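Local coordinates for protein probable thiol peroxidase (PDB 3KEB) that probably acts as a thiol-dependent peroxidase of the thioredoxin-fold redoxin family, reducing peroxides, at residues His39-Ala42 with Leu43-Ser47; Ala65-Leu68 with Leu69-Glu72; His103-Asn107 with Ile108-Ser112; Asp165-Glu168 with Lys169-Glu173. All blocks are in the same frame, centred on the assembly; numbering follows the deposited sequence. Where two conformers were deposited one is given.

Contact 1: residues His39-Ala42 with Leu43-Ser47; sequences HDAA and LESFS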
ATOM      1  N   HIS A  39      -6.147  12.485  -2.940  1.00 17.23           N
ATOM      2  CA  HIS A  39      -5.628  13.887  -2.985  1.00 17.79           C
ATOM      3  C   HIS A  39      -4.215  14.011  -2.489  1.00 17.04           C
ATOM      4  O   HIS A  39      -3.833  13.358  -1.507  1.00 16.64           O
ATOM      5  CB  HIS A  39      -6.522  14.803  -2.155  1.00 18.20           C
ATOM      6  CG  HIS A  39      -7.920  14.861  -2.659  1.00 21.06           C
ATOM      7  ND1 HIS A  39      -9.011  14.630  -1.857  1.00 27.35           N
ATOM      8  CD2 HIS A  39      -8.404  15.089  -3.905  1.00 25.24           C
ATOM      9  CE1 HIS A  39     -10.113  14.704  -2.589  1.00 26.04           C
ATOM     10  NE2 HIS A  39      -9.768  14.974  -3.837  1.00 25.89           N
ATOM     11  N   ASP A  40      -3.437  14.854  -3.160  1.00 17.52           N
ATOM     12  CA  ASP A  40      -2.089  15.185  -2.696  1.00 19.28           C
ATOM     13  C   ASP A  40      -2.149  15.754  -1.273  1.00 19.16           C
ATOM     14  O   ASP A  40      -3.076  16.477  -0.928  1.00 18.78           O
ATOM     15  CB  ASP A  40      -1.410  16.156  -3.661  1.00 19.42           C
ATOM     16  CG  ASP A  40      -1.055  15.493  -4.974  1.00 24.22           C
ATOM     17  OD1 ASP A  40      -1.004  14.243  -5.039  1.00 29.81           O
ATOM     18  OD2 ASP A  40      -0.809  16.196  -5.956  1.00 25.28           O
ATOM     19  N   ALA A  41      -1.186  15.382  -0.437  1.00 19.48           N
ATOM     20  CA  ALA A  41      -1.140  15.849   0.963  1.00 19.59           C
ATOM     21  C   ALA A  41       0.299  16.287   1.240  1.00 20.35           C
ATOM     22  O   ALA A  41       1.237  15.518   1.033  1.00 21.03           O
ATOM     23  CB  ALA A  41      -1.507  14.747   1.929  1.00 19.32           C
ATOM     24  N   ALA A  42       0.475  17.532   1.653  1.00 19.39           N
ATOM     25  CA  ALA A  42       1.776  18.020   2.073  1.00 18.73           C
ATOM     26  C   ALA A  42       1.620  18.614   3.476  1.00 18.69           C
ATOM     27  O   ALA A  42       0.501  18.705   4.005  1.00 17.83           O
ATOM     28  CB  ALA A  42       2.307  19.088   1.057  1.00 19.42           C
ATOM     29  N   LEU A  43       2.725  19.020   4.100  1.00 20.61           N
ATOM     30  CA  LEU A  43       2.637  19.743   5.389  1.00 22.54           C
ATOM     31  C   LEU A  43       1.700  20.923   5.319  1.00 23.58           C
ATOM     32  O   LEU A  43       0.841  21.109   6.182  1.00 24.26           O
ATOM     33  CB  LEU A  43       4.025  20.251   5.821  1.00 22.79           C
ATOM     34  CG  LEU A  43       4.820  19.233   6.609  1.00 24.02           C
ATOM     35  CD1 LEU A  43       6.194  19.836   6.974  1.00 24.09           C
ATOM     36  CD2 LEU A  43       4.071  18.803   7.836  1.00 22.67           C
ATOM     37  N   GLU A  44       1.790  21.665   4.225  1.00 24.58           N
ATOM     38  CA  GLU A  44       0.892  22.809   3.990  1.00 26.52           C
ATOM     39  C   GLU A  44      -0.566  22.445   3.974  1.00 25.93           C
ATOM     40  O   GLU A  44      -1.391  23.309   4.135  1.00 26.25           O
ATOM     41  CB  GLU A  44       1.207  23.482   2.650  1.00 27.76           C
ATOM     42  CG  GLU A  44       2.554  24.186   2.638  1.00 32.30           C
ATOM     43  CD  GLU A  44       3.731  23.244   2.867  1.00 36.61           C
ATOM     44  OE1 GLU A  44       3.764  22.110   2.286  1.00 36.09           O
ATOM     45  OE2 GLU A  44       4.616  23.641   3.663  1.00 39.19           O
ATOM     46  N   SER A  45      -0.900  21.174   3.751  1.00 24.75           N
ATOM     47  CA  SER A  45      -2.291  20.758   3.810  1.00 24.75           C
ATOM     48  C   SER A  45      -2.851  20.862   5.220  1.00 24.72           C
ATOM     49  O   SER A  45      -4.055  20.751   5.373  1.00 24.90           O
ATOM     50  CB  SER A  45      -2.452  19.283   3.404  1.00 24.35           C
ATOM     51  OG  SER A  45      -1.908  19.065   2.154  1.00 25.41           O
ATOM     52  N   PHE A  46      -1.969  20.909   6.225  1.00 24.03           N
ATOM     53  CA  PHE A  46      -2.330  20.934   7.639  1.00 24.07           C
ATOM     54  C   PHE A  46      -1.769  22.208   8.226  1.00 24.88           C
ATOM     55  O   PHE A  46      -1.050  22.205   9.219  1.00 25.41           O
ATOM     56  CB  PHE A  46      -1.754  19.705   8.340  1.00 23.80           C
ATOM     57  CG  PHE A  46      -2.068  18.431   7.626  1.00 21.63           C
ATOM     58  CD1 PHE A  46      -3.338  17.902   7.687  1.00 20.62           C
ATOM     59  CD2 PHE A  46      -1.133  17.819   6.818  1.00 23.91           C
ATOM     60  CE1 PHE A  46      -3.667  16.754   7.009  1.00 20.86           C
ATOM     61  CE2 PHE A  46      -1.453  16.639   6.152  1.00 22.69           C
ATOM     62  CZ  PHE A  46      -2.736  16.125   6.235  1.00 19.93           C
ATOM     63  N   SER A  47      -2.114  23.331   7.622  1.00 25.55           N
ATOM     64  CA  SER A  47      -1.555  24.573   8.108  1.00 25.43           C
ATOM     65  C   SER A  47      -2.326  25.087   9.337  1.00 23.57           C
ATOM     66  O   SER A  47      -3.507  24.729   9.608  1.00 23.68           O
ATOM     67  CB  SER A  47      -1.444  25.607   6.985  1.00 26.18           C
ATOM     68  OG  SER A  47      -2.723  25.788   6.416  1.00 29.08           O
TER
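Ser45 OG takes the backbone N-H of Ala42 at 2.9 Å, and the bond is close to straight, with an angle of 164° at the hydrogen. The hydroxyl is placed there by its first torsion: OG is anti to the serine's own carbonyl carbon (chi1 -55°), which points it back at Ala42 N. A second bond runs between the same two residues, from Ser45 N to Ala42 O at 2.9 Å. It is more bent, and the donor sits well above the carbonyl plane, 62° out of it. Together the two bonds hold the end of strand 40-42 against the 3-10 segment 43-45 that follows it, where the chain leaves the edge of the thioredoxin-fold sheet on its way to strand 51-55. Further on, Phe46 N donates to Leu43 O at 2.8 Å. The Phe46 ring comes obliquely to the carbonyl of Ala42, CD2 lying 3.4 Å from Ala42 O, and carries Ser45 CB over one face. The Leu43 side chain packs on Leu28 and Phe31, while Phe46 also packs on Leu111 of strand 109-112. On the outer side the chain of Glu44 is bent at its second torsion, which brings its OE1 to 3.6 Å from Ala42 CB.

Contact 2: residues Ala65-Leu68 with Leu69-Glu72; sequences AGLL and LLRE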
ATOM      1  N   ALA A  65       1.145  -2.758  15.789  1.00 12.31           N
ATOM      2  CA  ALA A  65       1.130  -1.384  15.404  1.00 13.32           C
ATOM      3  C   ALA A  65       0.070  -1.122  14.349  1.00 12.93           C
ATOM      4  O   ALA A  65       0.364  -0.747  13.259  1.00 12.85           O
ATOM      5  CB  ALA A  65       2.532  -0.980  14.935  1.00 13.26           C
ATOM      6  N   GLY A  66      -1.187  -1.345  14.715  1.00 13.93           N
ATOM      7  CA  GLY A  66      -2.308  -1.210  13.784  1.00 12.86           C
ATOM      8  C   GLY A  66      -3.447  -0.531  14.448  1.00 13.63           C
ATOM      9  O   GLY A  66      -3.271   0.483  15.097  1.00 14.50           O
ATOM     10  N   LEU A  67      -4.629  -1.135  14.313  1.00 13.32           N
ATOM     11  CA  LEU A  67      -5.809  -0.488  14.785  1.00 13.42           C
ATOM     12  C   LEU A  67      -5.853  -0.343  16.303  1.00 12.84           C
ATOM     13  O   LEU A  67      -6.440   0.619  16.793  1.00 12.17           O
ATOM     14  CB  LEU A  67      -7.072  -1.190  14.283  1.00 14.92           C
ATOM     15  CG  LEU A  67      -7.334  -0.999  12.779  1.00 15.16           C
ATOM     16  CD1 LEU A  67      -8.738  -1.692  12.513  1.00 19.38           C
ATOM     17  CD2 LEU A  67      -7.346   0.432  12.280  1.00 16.06           C
ATOM     18  N   LEU A  68      -5.274  -1.274  17.057  1.00 12.43           N
ATOM     19  CA  LEU A  68      -5.318  -1.122  18.541  1.00 13.28           C
ATOM     20  C   LEU A  68      -4.522   0.088  18.990  1.00 13.85           C
ATOM     21  O   LEU A  68      -4.964   0.889  19.803  1.00 11.75           O
ATOM     22  CB  LEU A  68      -4.783  -2.389  19.196  1.00 13.21           C
ATOM     23  CG  LEU A  68      -4.726  -2.435  20.691  1.00 16.42           C
ATOM     24  CD1 LEU A  68      -6.168  -2.529  21.215  1.00 16.56           C
ATOM     25  CD2 LEU A  68      -3.903  -3.685  21.093  1.00 17.33           C
ATOM     26  N   LEU A  69      -3.305   0.223  18.460  1.00  9.81           N
ATOM     27  CA  LEU A  69      -2.505   1.379  18.749  1.00 12.65           C
ATOM     28  C   LEU A  69      -3.129   2.676  18.292  1.00 12.06           C
ATOM     29  O   LEU A  69      -2.972   3.722  18.974  1.00 12.27           O
ATOM     30  CB  LEU A  69      -1.159   1.243  18.045  1.00 10.15           C
ATOM     31  CG  LEU A  69      -0.107   2.382  18.253  1.00 16.00           C
ATOM     32  CD1 LEU A  69       0.329   2.522  19.648  1.00 15.14           C
ATOM     33  CD2 LEU A  69       1.111   2.124  17.403  1.00 15.01           C
ATOM     34  N   LEU A  70      -3.769   2.636  17.136  1.00 11.22           N
ATOM     35  CA  LEU A  70      -4.497   3.797  16.673  1.00 13.02           C
ATOM     36  C   LEU A  70      -5.588   4.156  17.684  1.00 14.30           C
ATOM     37  O   LEU A  70      -5.790   5.328  17.958  1.00 13.29           O
ATOM     38  CB  LEU A  70      -5.134   3.569  15.306  1.00 12.55           C
ATOM     39  CG  LEU A  70      -5.845   4.779  14.659  1.00 14.78           C
ATOM     40  CD1 LEU A  70      -4.919   6.035  14.678  1.00 13.88           C
ATOM     41  CD2 LEU A  70      -6.271   4.437  13.239  1.00 16.05           C
ATOM     42  N   ARG A  71      -6.303   3.134  18.178  1.00 14.37           N
ATOM     43  CA  ARG A  71      -7.346   3.353  19.125  1.00 14.43           C
ATOM     44  C   ARG A  71      -6.821   4.021  20.412  1.00 14.61           C
ATOM     45  O   ARG A  71      -7.474   4.936  20.977  1.00 13.43           O
ATOM     46  CB  ARG A  71      -8.054   2.031  19.465  1.00 15.96           C
ATOM     47  CG  ARG A  71      -9.236   2.175  20.472  1.00 17.33           C
ATOM     48  CD  ARG A  71      -9.674   0.827  21.108  1.00 21.25           C
ATOM     49  NE  ARG A  71      -8.748   0.427  22.184  1.00 25.41           N
ATOM     50  CZ  ARG A  71      -8.703  -0.790  22.754  1.00 27.18           C
ATOM     51  NH1 ARG A  71      -9.525  -1.759  22.357  1.00 25.31           N
ATOM     52  NH2 ARG A  71      -7.847  -1.028  23.741  1.00 26.61           N
ATOM     53  N   GLU A  72      -5.686   3.551  20.921  1.00 14.41           N
ATOM     54  CA  GLU A  72      -5.123   4.108  22.162  1.00 14.52           C
ATOM     55  C   GLU A  72      -4.719   5.580  21.937  1.00 12.55           C
ATOM     56  O   GLU A  72      -4.818   6.428  22.811  1.00 11.58           O
ATOM     57  CB  GLU A  72      -3.919   3.254  22.612  1.00 16.10           C
ATOM     58  CG  GLU A  72      -4.368   1.879  23.015  1.00 18.98           C
ATOM     59  CD  GLU A  72      -5.382   1.919  24.104  1.00 25.20           C
ATOM     60  OE1 GLU A  72      -4.977   2.372  25.190  1.00 30.11           O
ATOM     61  OE2 GLU A  72      -6.569   1.550  23.876  1.00 30.73           O
TER
HETATM   62  O   HOH W   1      -1.400  -1.954  17.363  1.00 12.81           O
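Leu68 and Arg71 lie side by side and point the same way, so that a leucine methyl covers one face of the guanidinium. Leu68 CD1 is 3.4 Å from Arg71 CZ and stands above the plane of the group, displaced toward its rim. The arginine reaches this position because its chain runs nearly straight through chi2 and then bends at chi3 (78°). Glu72 meets the same guanidinium at its edge: its OE2 lies in the plane and receives both Arg71 NE, at 3.0 Å, and Arg71 NH2, at 2.9 Å. This side-on grip by two nitrogens on one oxygen is a salt bridge between sequence neighbours, and it should restrict rotation of the flat group while Leu68 covers a face. The contact forms the first turns of helix 67-77, the crossover helix of a beta-alpha-beta unit between the parallel strands 51-55 and 84-89. Gly66 is its N-cap residue, and Gly66 O accepts Leu70 N at 3.0 Å. A water accepts from Gly66 N at 2.7 Å and from Leu69 N at 3.1 Å, bridging two amides at the helix start. Away from the charged pair, Leu69 CD2 packs on Ala65 CB at 4.2 Å, and its side chain also meets Phe161 and Phe162. Leu70 turns to Leu85 and Val87 of strand 84-89.

Contact 3: residues His103-Asn107 with Ile108-Ser112; sequences HGLPN and IALLS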
ATOM      1  N   HIS A 103     -14.413   1.849  10.049  1.00 18.20           N
ATOM      2  CA  HIS A 103     -14.089   2.191  11.449  1.00 20.22           C
ATOM      3  C   HIS A 103     -14.365   3.640  11.862  1.00 20.03           C
ATOM      4  O   HIS A 103     -14.295   3.970  13.038  1.00 21.73           O
ATOM      5  CB  HIS A 103     -12.637   1.860  11.728  1.00 20.74           C
ATOM      6  CG  HIS A 103     -12.285   0.440  11.418  1.00 22.09           C
ATOM      7  ND1 HIS A 103     -12.825  -0.624  12.111  1.00 25.50           N
ATOM      8  CD2 HIS A 103     -11.452  -0.098  10.488  1.00 20.57           C
ATOM      9  CE1 HIS A 103     -12.358  -1.760  11.608  1.00 24.08           C
ATOM     10  NE2 HIS A 103     -11.513  -1.469  10.629  1.00 23.58           N
ATOM     11  N   GLY A 104     -14.712   4.503  10.924  1.00 19.86           N
ATOM     12  CA  GLY A 104     -15.015   5.906  11.237  1.00 19.89           C
ATOM     13  C   GLY A 104     -13.848   6.879  11.306  1.00 19.02           C
ATOM     14  O   GLY A 104     -13.700   7.743  10.441  1.00 20.38           O
ATOM     15  N   LEU A 105     -13.031   6.769  12.336  1.00 18.56           N
ATOM     16  CA  LEU A 105     -11.762   7.519  12.390  1.00 18.45           C
ATOM     17  C   LEU A 105     -12.000   9.014  12.205  1.00 19.58           C
ATOM     18  O   LEU A 105     -11.368   9.671  11.384  1.00 19.86           O
ATOM     19  CB  LEU A 105     -10.765   6.949  11.341  1.00 16.85           C
ATOM     20  CG  LEU A 105     -10.536   5.431  11.474  1.00 18.36           C
ATOM     21  CD1 LEU A 105      -9.529   4.863  10.434  1.00 19.14           C
ATOM     22  CD2 LEU A 105     -10.055   5.004  12.916  1.00 18.83           C
ATOM     23  N   PRO A 106     -12.927   9.582  12.999  1.00 21.74           N
ATOM     24  CA  PRO A 106     -13.323  10.952  12.737  1.00 21.26           C
ATOM     25  C   PRO A 106     -12.168  11.967  12.808  1.00 20.29           C
ATOM     26  O   PRO A 106     -11.385  11.960  13.759  1.00 18.21           O
ATOM     27  CB  PRO A 106     -14.402  11.228  13.817  1.00 22.60           C
ATOM     28  CG  PRO A 106     -14.164  10.196  14.906  1.00 23.21           C
ATOM     29  CD  PRO A 106     -13.568   9.001  14.201  1.00 22.02           C
ATOM     30  N   ASN A 107     -12.065  12.840  11.806  1.00 20.07           N
ATOM     31  CA  ASN A 107     -11.017  13.859  11.766  1.00 21.87           C
ATOM     32  C   ASN A 107      -9.584  13.396  11.728  1.00 20.12           C
ATOM     33  O   ASN A 107      -8.664  14.187  12.014  1.00 21.00           O
ATOM     34  CB  ASN A 107     -11.130  14.785  12.988  1.00 24.45           C
ATOM     35  CG  ASN A 107     -12.149  15.858  12.781  1.00 30.52           C
ATOM     36  OD1 ASN A 107     -12.189  16.442  11.702  1.00 40.54           O
ATOM     37  ND2 ASN A 107     -13.019  16.077  13.769  1.00 36.60           N
ATOM     38  N   ILE A 108      -9.365  12.125  11.437  1.00 18.20           N
ATOM     39  CA  ILE A 108      -8.006  11.604  11.361  1.00 17.04           C
ATOM     40  C   ILE A 108      -7.681  11.637   9.902  1.00 17.08           C
ATOM     41  O   ILE A 108      -8.470  11.175   9.058  1.00 17.25           O
ATOM     42  CB  ILE A 108      -7.923  10.174  11.891  1.00 17.35           C
ATOM     43  CG1 ILE A 108      -8.272  10.166  13.378  1.00 21.15           C
ATOM     44  CG2 ILE A 108      -6.547   9.564  11.645  1.00 16.26           C
ATOM     45  CD1 ILE A 108      -8.495   8.759  13.973  1.00 24.13           C
ATOM     46  N   ALA A 109      -6.526  12.210   9.573  1.00 15.29           N
ATOM     47  CA  ALA A 109      -6.005  12.135   8.233  1.00 15.50           C
ATOM     48  C   ALA A 109      -5.354  10.777   8.086  1.00 14.84           C
ATOM     49  O   ALA A 109      -4.670  10.324   8.998  1.00 14.90           O
ATOM     50  CB  ALA A 109      -5.005  13.232   7.992  1.00 14.08           C
ATOM     51  N   LEU A 110      -5.550  10.162   6.910  1.00 14.23           N
ATOM     52  CA  LEU A 110      -4.958   8.877   6.537  1.00 13.49           C
ATOM     53  C   LEU A 110      -4.175   9.056   5.249  1.00 14.88           C
ATOM     54  O   LEU A 110      -4.762   9.353   4.169  1.00 14.45           O
ATOM     55  CB  LEU A 110      -6.113   7.878   6.350  1.00 14.83           C
ATOM     56  CG  LEU A 110      -6.975   7.587   7.573  1.00 13.92           C
ATOM     57  CD1 LEU A 110      -8.176   6.756   7.195  1.00 17.29           C
ATOM     58  CD2 LEU A 110      -6.156   6.831   8.655  1.00 16.76           C
ATOM     59  N   LEU A 111      -2.858   8.933   5.353  1.00 12.59           N
ATOM     60  CA  LEU A 111      -1.953   9.216   4.249  1.00 14.01           C
ATOM     61  C   LEU A 111      -1.151   7.986   3.914  1.00 13.58           C
ATOM     62  O   LEU A 111      -0.665   7.296   4.807  1.00 13.96           O
ATOM     63  CB  LEU A 111      -0.989  10.341   4.618  1.00 12.49           C
ATOM     64  CG  LEU A 111      -1.645  11.604   5.210  1.00 15.29           C
ATOM     65  CD1 LEU A 111      -0.546  12.693   5.357  1.00 14.53           C
ATOM     66  CD2 LEU A 111      -2.828  12.131   4.369  1.00 14.63           C
ATOM     67  N   SER A 112      -0.967   7.786   2.615  1.00 13.32           N
ATOM     68  CA  SER A 112      -0.265   6.676   2.047  1.00 13.35           C
ATOM     69  C   SER A 112       1.062   7.153   1.479  1.00 14.49           C
ATOM     70  O   SER A 112       1.165   8.268   0.901  1.00 13.59           O
ATOM     71  CB  SER A 112      -1.080   6.097   0.909  1.00 12.63           C
ATOM     72  OG  SER A 112      -0.310   5.199   0.154  1.00 12.63           O
TER
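Leu105 and Ile108 are joined by a backbone hydrogen bond, from Ile108 N to Leu105 O at 3.2 Å, which closes a type II beta turn. The angle at the hydrogen is 158°, but the donor stands 37° out of the carbonyl plane and so is not on a lone pair. Asn107 occupies the third place of the turn with a positive phi of 61°, as a type II turn requires there. The preceding change of direction is made at Gly104, the first residue after helix 93-103 to leave helical angles, again with positive phi.

The apolar contacts are made by the side chains of Leu105, Ile108 and Leu110. Ile108 CG1 stands beside its own backbone N, and the extended second torsion carries CD1 alongside Leu105, 3.9 Å from Leu105 CB. Leu105 and Leu110 cross at about a right angle, and their CD1 methyls meet at 4.0 Å.

This small group of aliphatic side chains lies between sheet and helices. Ile108 also packs on Leu85 and Val87 of strand 84-89, and Leu110 on Leu96 of helix 93-103. Leu105 reaches Leu70 of helix 67-77, while the backbone of strand 109-112 pairs in parallel with strand 84-89.

Contact 4: residues Asp165-Glu168 with Lys169-Glu173; sequences DAIE and KLLQE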
ATOM      1  N   ASP A 165       1.904   8.999  28.530  1.00 17.33           N
ATOM      2  CA  ASP A 165       2.159   9.776  29.754  1.00 17.88           C
ATOM      3  C   ASP A 165       3.231  10.855  29.561  1.00 16.76           C
ATOM      4  O   ASP A 165       3.094  11.982  30.066  1.00 15.67           O
ATOM      5  CB  ASP A 165       2.526   8.886  30.919  1.00 18.46           C
ATOM      6  CG  ASP A 165       1.325   8.110  31.464  1.00 24.18           C
ATOM      7  OD1 ASP A 165       0.157   8.465  31.140  1.00 30.50           O
ATOM      8  OD2 ASP A 165       1.566   7.116  32.185  1.00 30.87           O
ATOM      9  N   ALA A 166       4.284  10.537  28.833  1.00 15.35           N
ATOM     10  CA  ALA A 166       5.321  11.530  28.548  1.00 15.11           C
ATOM     11  C   ALA A 166       4.822  12.697  27.676  1.00 15.11           C
ATOM     12  O   ALA A 166       5.155  13.874  27.906  1.00 14.15           O
ATOM     13  CB  ALA A 166       6.526  10.847  27.864  1.00 16.73           C
ATOM     14  N   ILE A 167       4.034  12.361  26.661  1.00 15.14           N
ATOM     15  CA  ILE A 167       3.421  13.372  25.783  1.00 14.00           C
ATOM     16  C   ILE A 167       2.439  14.243  26.596  1.00 14.08           C
ATOM     17  O   ILE A 167       2.474  15.483  26.511  1.00 13.26           O
ATOM     18  CB  ILE A 167       2.716  12.719  24.561  1.00 13.81           C
ATOM     19  CG1 ILE A 167       3.684  11.809  23.793  1.00 16.08           C
ATOM     20  CG2 ILE A 167       2.097  13.799  23.677  1.00 12.82           C
ATOM     21  CD1 ILE A 167       3.064  11.043  22.568  1.00 12.48           C
ATOM     22  N   GLU A 168       1.571  13.616  27.387  1.00 13.98           N
ATOM     23  CA  GLU A 168       0.661  14.360  28.304  1.00 14.93           C
ATOM     24  C   GLU A 168       1.413  15.389  29.170  1.00 15.11           C
ATOM     25  O   GLU A 168       0.996  16.528  29.325  1.00 15.37           O
ATOM     26  CB  GLU A 168      -0.088  13.391  29.221  1.00 14.97           C
ATOM     27  CG  GLU A 168      -1.085  13.996  30.248  1.00 16.15           C
ATOM     28  CD  GLU A 168      -2.400  14.503  29.643  1.00 21.38           C
ATOM     29  OE1 GLU A 168      -2.857  14.045  28.552  1.00 23.02           O
ATOM     30  OE2 GLU A 168      -2.998  15.385  30.289  1.00 24.98           O
ATOM     31  N   LYS A 169       2.546  14.987  29.729  1.00 15.96           N
ATOM     32  CA  LYS A 169       3.267  15.869  30.639  1.00 16.03           C
ATOM     33  C   LYS A 169       3.755  17.118  29.874  1.00 15.87           C
ATOM     34  O   LYS A 169       3.633  18.248  30.373  1.00 15.76           O
ATOM     35  CB  LYS A 169       4.411  15.074  31.280  1.00 16.87           C
ATOM     36  CG  LYS A 169       5.198  15.774  32.323  1.00 20.76           C
ATOM     37  CD  LYS A 169       6.189  14.789  32.998  1.00 26.47           C
ATOM     38  CE  LYS A 169       7.183  15.537  33.885  1.00 29.26           C
ATOM     39  NZ  LYS A 169       6.446  16.317  34.907  1.00 32.56           N
ATOM     40  N   LEU A 170       4.257  16.928  28.658  1.00 14.93           N
ATOM     41  CA  LEU A 170       4.671  18.060  27.814  1.00 16.51           C
ATOM     42  C   LEU A 170       3.525  18.984  27.430  1.00 17.22           C
ATOM     43  O   LEU A 170       3.666  20.216  27.473  1.00 17.06           O
ATOM     44  CB  LEU A 170       5.369  17.578  26.548  1.00 15.96           C
ATOM     45  CG  LEU A 170       6.763  16.991  26.773  1.00 18.52           C
ATOM     46  CD1 LEU A 170       7.209  16.278  25.488  1.00 20.64           C
ATOM     47  CD2 LEU A 170       7.834  18.018  27.243  1.00 18.78           C
ATOM     48  N   LEU A 171       2.375  18.398  27.081  1.00 16.20           N
ATOM     49  CA  LEU A 171       1.233  19.206  26.727  1.00 16.66           C
ATOM     50  C   LEU A 171       0.705  19.966  27.942  1.00 17.34           C
ATOM     51  O   LEU A 171       0.311  21.125  27.813  1.00 17.48           O
ATOM     52  CB  LEU A 171       0.124  18.369  26.089  1.00 16.54           C
ATOM     53  CG  LEU A 171       0.455  17.701  24.720  1.00 15.81           C
ATOM     54  CD1 LEU A 171      -0.541  16.609  24.453  1.00 17.36           C
ATOM     55  CD2 LEU A 171       0.458  18.755  23.536  1.00 16.21           C
ATOM     56  N   GLN A 172       0.667  19.333  29.110  1.00 18.32           N
ATOM     57  CA  GLN A 172       0.197  20.005  30.339  0.60 19.18           C
ATOM     58  C   GLN A 172       1.145  21.146  30.719  1.00 20.24           C
ATOM     59  O   GLN A 172       0.706  22.200  31.167  1.00 19.11           O
ATOM     60  CB  GLN A 172       0.099  19.017  31.511  0.60 19.37           C
ATOM     61  CG  GLN A 172      -0.998  17.954  31.399  0.60 19.92           C
ATOM     62  CD  GLN A 172      -0.960  16.931  32.537  0.60 23.22           C
ATOM     63  OE1 GLN A 172      -1.963  16.270  32.852  0.60 24.57           O
ATOM     64  NE2 GLN A 172       0.211  16.776  33.140  0.60 26.18           N
ATOM     65  N   GLU A 173       2.452  20.903  30.557  1.00 21.90           N
ATOM     66  CA  GLU A 173       3.473  21.897  30.882  0.60 23.81           C
ATOM     67  C   GLU A 173       3.306  23.132  29.967  1.00 24.97           C
ATOM     68  O   GLU A 173       3.351  24.278  30.449  1.00 24.73           O
ATOM     69  CB  GLU A 173       4.890  21.273  30.833  0.60 23.84           C
ATOM     70  CG  GLU A 173       5.451  20.883  32.219  0.60 25.41           C
ATOM     71  CD  GLU A 173       6.425  19.662  32.251  0.60 26.84           C
ATOM     72  OE1 GLU A 173       6.563  19.071  33.349  0.60 24.80           O
ATOM     73  OE2 GLU A 173       7.050  19.284  31.225  0.60 27.05           O
TER
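Glu168 and Gln172 stand one turn apart in helix 164-177, the last modelled helix of this thioredoxin-fold chain, and their backbones are linked by the i to i+4 bond from Gln172 N to Glu168 O at 2.8 Å. Followed outward, the Glu168 side chain starts at CB, beside the backbone of the next residue. CG, anti to the amide nitrogen (chi1 180°), passes 3.7 Å from Gln172 CD in the one of two glutamine conformers described here, and a bend at chi2 then lifts the carboxylate across the end of the glutamine. At the tip, OE1 is bonded to the indole NE1 of Trp80, whose side chain also touches Gln172, whereas OE2 lies close to the glutamine amide, whose orientation is uncertain.

On the inward side of the helix Ile167 and Leu171 lie side by side, pointing the same way, and Ile167 CG2 meets Leu171 CD1 at 3.9 Å. Both pack on Phe76 of helix 67-77 and on Leu142 of strand 139-143. On the exposed side Lys169, extended until its last bend, forms a salt bridge from NZ to Glu173 OE1 at 3.2 Å in one of two glutamate conformers, on the syn side of the carboxylate but 26° out of its plane.

The four contacts follow one another along the chain within a single redoxin domain of the thioredoxin fold. Contacts 1 and 3 both reach the mixed sheet; their centres are 14 Å apart, and Ala41 packs on Leu111, Phe46 on Leu111 and Ala109. Contact 3 also touches contact 2, at a centre distance of 12 Å, with Leu70 of helix 67-77 against Leu105. Contacts 1 and 2, 23 Å between centres, lie on opposite sides of the chain's centre. Contact 4, on helix 164-177, touches none of the others, its nearest being contact 2, about 9 Å away between closest atoms. Contacts 1 to 3 thus tie the sheet to helix 67-77, and Phe76 joins that helix to helix 164-177.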